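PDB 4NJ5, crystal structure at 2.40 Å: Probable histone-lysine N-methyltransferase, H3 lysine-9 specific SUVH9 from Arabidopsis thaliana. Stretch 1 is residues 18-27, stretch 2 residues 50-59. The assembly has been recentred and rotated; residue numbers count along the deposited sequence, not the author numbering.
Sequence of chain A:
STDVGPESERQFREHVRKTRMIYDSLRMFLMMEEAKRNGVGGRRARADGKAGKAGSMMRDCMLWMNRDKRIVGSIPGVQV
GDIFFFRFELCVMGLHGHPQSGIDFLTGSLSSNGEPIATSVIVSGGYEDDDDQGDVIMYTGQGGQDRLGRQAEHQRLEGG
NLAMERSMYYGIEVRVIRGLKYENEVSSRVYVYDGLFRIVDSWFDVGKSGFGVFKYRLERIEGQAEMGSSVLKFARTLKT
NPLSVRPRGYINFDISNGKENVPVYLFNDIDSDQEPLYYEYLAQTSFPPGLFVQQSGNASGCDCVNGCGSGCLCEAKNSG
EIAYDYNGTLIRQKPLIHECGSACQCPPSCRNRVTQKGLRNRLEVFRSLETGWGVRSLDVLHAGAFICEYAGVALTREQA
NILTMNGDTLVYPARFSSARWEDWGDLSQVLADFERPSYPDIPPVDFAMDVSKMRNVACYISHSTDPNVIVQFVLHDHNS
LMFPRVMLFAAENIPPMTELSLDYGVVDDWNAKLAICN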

# COMPACT_ATOMS: atom_id res chain seq x y z
N LYS A 18 -1.88 -13.23 0.71
CA LYS A 18 -1.15 -13.97 -0.33
C LYS A 18 -1.66 -13.64 -1.74
O LYS A 18 -0.86 -13.49 -2.69
CB LYS A 18 -1.23 -15.47 -0.08
CG LYS A 18 -0.42 -15.96 1.11
CD LYS A 18 1.07 -15.83 0.84
CE LYS A 18 1.90 -16.24 2.05
NZ LYS A 18 1.68 -17.67 2.43
N THR A 19 -2.97 -13.54 -1.88
CA THR A 19 -3.55 -13.24 -3.18
C THR A 19 -3.08 -11.88 -3.69
O THR A 19 -2.69 -11.75 -4.85
CB THR A 19 -5.10 -13.26 -3.15
OG1 THR A 19 -5.56 -14.52 -2.66
CG2 THR A 19 -5.65 -13.03 -4.55
N ARG A 20 -3.11 -10.88 -2.82
CA ARG A 20 -2.70 -9.54 -3.22
C ARG A 20 -1.21 -9.49 -3.56
O ARG A 20 -0.81 -8.81 -4.51
CB ARG A 20 -3.07 -8.51 -2.15
CG ARG A 20 -4.58 -8.35 -1.96
CD ARG A 20 -4.95 -7.02 -1.32
NE ARG A 20 -4.68 -5.89 -2.20
CZ ARG A 20 -5.09 -4.64 -1.97
NH1 ARG A 20 -5.80 -4.37 -0.88
NH2 ARG A 20 -4.80 -3.67 -2.82
N MET A 21 -0.41 -10.24 -2.80
CA MET A 21 1.02 -10.33 -3.09
C MET A 21 1.26 -10.90 -4.49
O MET A 21 2.10 -10.39 -5.25
CB MET A 21 1.73 -11.17 -2.04
CG MET A 21 2.45 -10.36 -0.99
SD MET A 21 3.56 -11.41 -0.04
CE MET A 21 2.36 -12.40 0.86
N ILE A 22 0.53 -11.97 -4.82
CA ILE A 22 0.62 -12.55 -6.15
C ILE A 22 0.21 -11.55 -7.22
O ILE A 22 0.92 -11.36 -8.21
CB ILE A 22 -0.25 -13.82 -6.28
CG1 ILE A 22 0.37 -14.97 -5.49
CG2 ILE A 22 -0.39 -14.21 -7.74
CD1 ILE A 22 -0.37 -16.28 -5.64
N TYR A 23 -0.94 -10.89 -7.02
CA TYR A 23 -1.44 -9.94 -8.01
C TYR A 23 -0.43 -8.82 -8.31
O TYR A 23 -0.05 -8.61 -9.47
CB TYR A 23 -2.78 -9.35 -7.58
CG TYR A 23 -3.35 -8.36 -8.57
CD1 TYR A 23 -4.01 -8.78 -9.72
CD2 TYR A 23 -3.23 -6.99 -8.35
CE1 TYR A 23 -4.52 -7.87 -10.62
CE2 TYR A 23 -3.74 -6.08 -9.25
CZ TYR A 23 -4.38 -6.52 -10.39
OH TYR A 23 -4.89 -5.61 -11.28
N ASP A 24 0.01 -8.13 -7.27
CA ASP A 24 0.95 -7.02 -7.46
C ASP A 24 2.31 -7.47 -8.01
O ASP A 24 2.91 -6.77 -8.84
CB ASP A 24 1.11 -6.20 -6.17
CG ASP A 24 -0.05 -5.25 -5.95
OD1 ASP A 24 -0.54 -4.66 -6.94
OD2 ASP A 24 -0.48 -5.08 -4.78
N SER A 25 2.79 -8.63 -7.57
CA SER A 25 4.03 -9.18 -8.13
C SER A 25 3.89 -9.45 -9.63
O SER A 25 4.79 -9.13 -10.41
CB SER A 25 4.45 -10.46 -7.41
OG SER A 25 4.73 -10.19 -6.05
N LEU A 26 2.76 -10.04 -10.02
CA LEU A 26 2.49 -10.35 -11.42
C LEU A 26 2.44 -9.07 -12.26
O LEU A 26 3.08 -9.00 -13.32
CB LEU A 26 1.18 -11.11 -11.55
CG LEU A 26 1.08 -12.25 -12.57
CD1 LEU A 26 -0.37 -12.44 -12.97
CD2 LEU A 26 1.95 -11.99 -13.80
N ARG A 27 1.67 -8.09 -11.80
CA ARG A 27 1.63 -6.79 -12.47
C ARG A 27 3.04 -6.27 -12.70
O ARG A 27 3.41 -5.94 -13.83
CB ARG A 27 0.87 -5.77 -11.62
CG ARG A 27 -0.61 -5.67 -11.89
CD ARG A 27 -1.15 -4.33 -11.39
NE ARG A 27 -0.61 -3.97 -10.08
CZ ARG A 27 0.29 -3.02 -9.88
NH1 ARG A 27 0.76 -2.32 -10.90
NH2 ARG A 27 0.73 -2.77 -8.65
N LYS A 50 -1.83 -3.58 -18.04
CA LYS A 50 -1.05 -4.59 -17.33
C LYS A 50 -1.80 -5.12 -16.11
O LYS A 50 -1.69 -6.29 -15.76
CB LYS A 50 0.33 -4.04 -16.94
CG LYS A 50 1.46 -4.56 -17.82
CD LYS A 50 1.10 -4.53 -19.29
CE LYS A 50 2.15 -5.24 -20.12
NZ LYS A 50 1.65 -5.63 -21.47
N ALA A 51 -2.58 -4.25 -15.48
CA ALA A 51 -3.44 -4.64 -14.39
C ALA A 51 -4.49 -5.65 -14.87
O ALA A 51 -4.71 -6.68 -14.24
CB ALA A 51 -4.11 -3.43 -13.78
N GLY A 52 -5.12 -5.33 -16.00
CA GLY A 52 -6.12 -6.20 -16.58
C GLY A 52 -5.54 -7.55 -16.99
O GLY A 52 -6.17 -8.59 -16.80
N LYS A 53 -4.32 -7.52 -17.53
CA LYS A 53 -3.66 -8.75 -17.93
C LYS A 53 -3.32 -9.61 -16.72
O LYS A 53 -3.51 -10.83 -16.75
CB LYS A 53 -2.39 -8.45 -18.74
CG LYS A 53 -1.85 -9.67 -19.46
CD LYS A 53 -2.95 -10.35 -20.26
CE LYS A 53 -2.40 -11.45 -21.16
NZ LYS A 53 -1.72 -12.52 -20.38
N ALA A 54 -2.83 -8.98 -15.65
CA ALA A 54 -2.55 -9.70 -14.41
C ALA A 54 -3.83 -10.36 -13.89
O ALA A 54 -3.82 -11.53 -13.49
CB ALA A 54 -1.98 -8.75 -13.37
N GLY A 55 -4.93 -9.61 -13.93
CA GLY A 55 -6.22 -10.16 -13.59
C GLY A 55 -6.61 -11.39 -14.39
O GLY A 55 -6.97 -12.42 -13.81
N SER A 56 -6.54 -11.30 -15.72
CA SER A 56 -6.97 -12.41 -16.57
C SER A 56 -6.09 -13.65 -16.40
O SER A 56 -6.57 -14.79 -16.42
CB SER A 56 -7.00 -11.99 -18.04
OG SER A 56 -5.69 -11.84 -18.57
N MET A 57 -4.79 -13.41 -16.23
CA MET A 57 -3.85 -14.49 -15.96
C MET A 57 -4.16 -15.17 -14.63
O MET A 57 -4.08 -16.39 -14.52
CB MET A 57 -2.42 -13.97 -15.95
CG MET A 57 -1.90 -13.59 -17.32
SD MET A 57 -0.22 -12.97 -17.24
CE MET A 57 0.65 -14.45 -16.72
N MET A 58 -4.51 -14.39 -13.62
CA MET A 58 -4.88 -14.99 -12.34
C MET A 58 -6.21 -15.73 -12.44
O MET A 58 -6.44 -16.70 -11.72
CB MET A 58 -4.89 -13.96 -11.22
CG MET A 58 -3.50 -13.58 -10.76
SD MET A 58 -3.52 -12.49 -9.34
CE MET A 58 -4.18 -13.58 -8.08
N ARG A 59 -7.07 -15.27 -13.34
CA ARG A 59 -8.34 -15.93 -13.55
C ARG A 59 -8.12 -17.31 -14.16
O ARG A 59 -8.75 -18.28 -13.75
CB ARG A 59 -9.25 -15.11 -14.47
CG ARG A 59 -10.61 -15.74 -14.69
CD ARG A 59 -11.20 -15.28 -16.00
NE ARG A 59 -10.24 -15.40 -17.09
CZ ARG A 59 -10.04 -14.47 -18.02
NH1 ARG A 59 -9.14 -14.67 -18.97
NH2 ARG A 59 -10.74 -13.35 -17.98

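Two helical segments of one chain, residues 18-27 and 50-59, cross with their N-to-C directions 129° apart and their axes 9.0 Å apart at closest approach, burying 480 Å² in total. Each helix is held by its own i to i+4 backbone N-to-O hydrogen bonds, and the contact between them is mostly one of apolar side chains. Walking along the second helix, the CA-to-CB bond of Lys50 points toward the first helix but the end of the side chain leads away; the backbone O of Lys50 lies 4.1 Å from CG of Arg27. At Ala51, CD of Arg27 lies 3.8 Å from CA of Ala51. The Arg27 guanidinium turns back to its own helix, where NH2 of Arg27 forms a 2.8 Å salt bridge with OD1 of Asp24; its aliphatic part is thus what packs here. OH of Tyr23 also reaches Ala51, 3.2 Å from the backbone O of Ala51. Gly52 and Lys53 make no contact. Ala54 marks the tightest backbone approach, its CA 5.5 Å from CA of Arg27; its CB touches CG of Arg27 at 3.7 Å and CE1 of Tyr23 at 3.8 Å. At Gly55, with no side chain, the backbone N lies 3.8 Å from CE1 of Tyr23, at the ring edge. The Tyr23 side chain accordingly sits as a knob among Ala51, Ala54, Gly55 and Met58. Ser56 is out of reach of the first helix; its OG donates to O of Lys53 at 3.0 Å. Met57 offers CB to CD1 of Leu26 at 3.9 Å. Met58, with the largest covered area, is the reciprocal knob, set among Thr19, Ile22, Tyr23 and Leu26: its CE lies 3.9 Å from both CG2 of Thr19 and CG2 of Ile22, and its SD, 3.7 Å from CB of Tyr23, approaches that ring at its edge. Arg59 lies beyond reach.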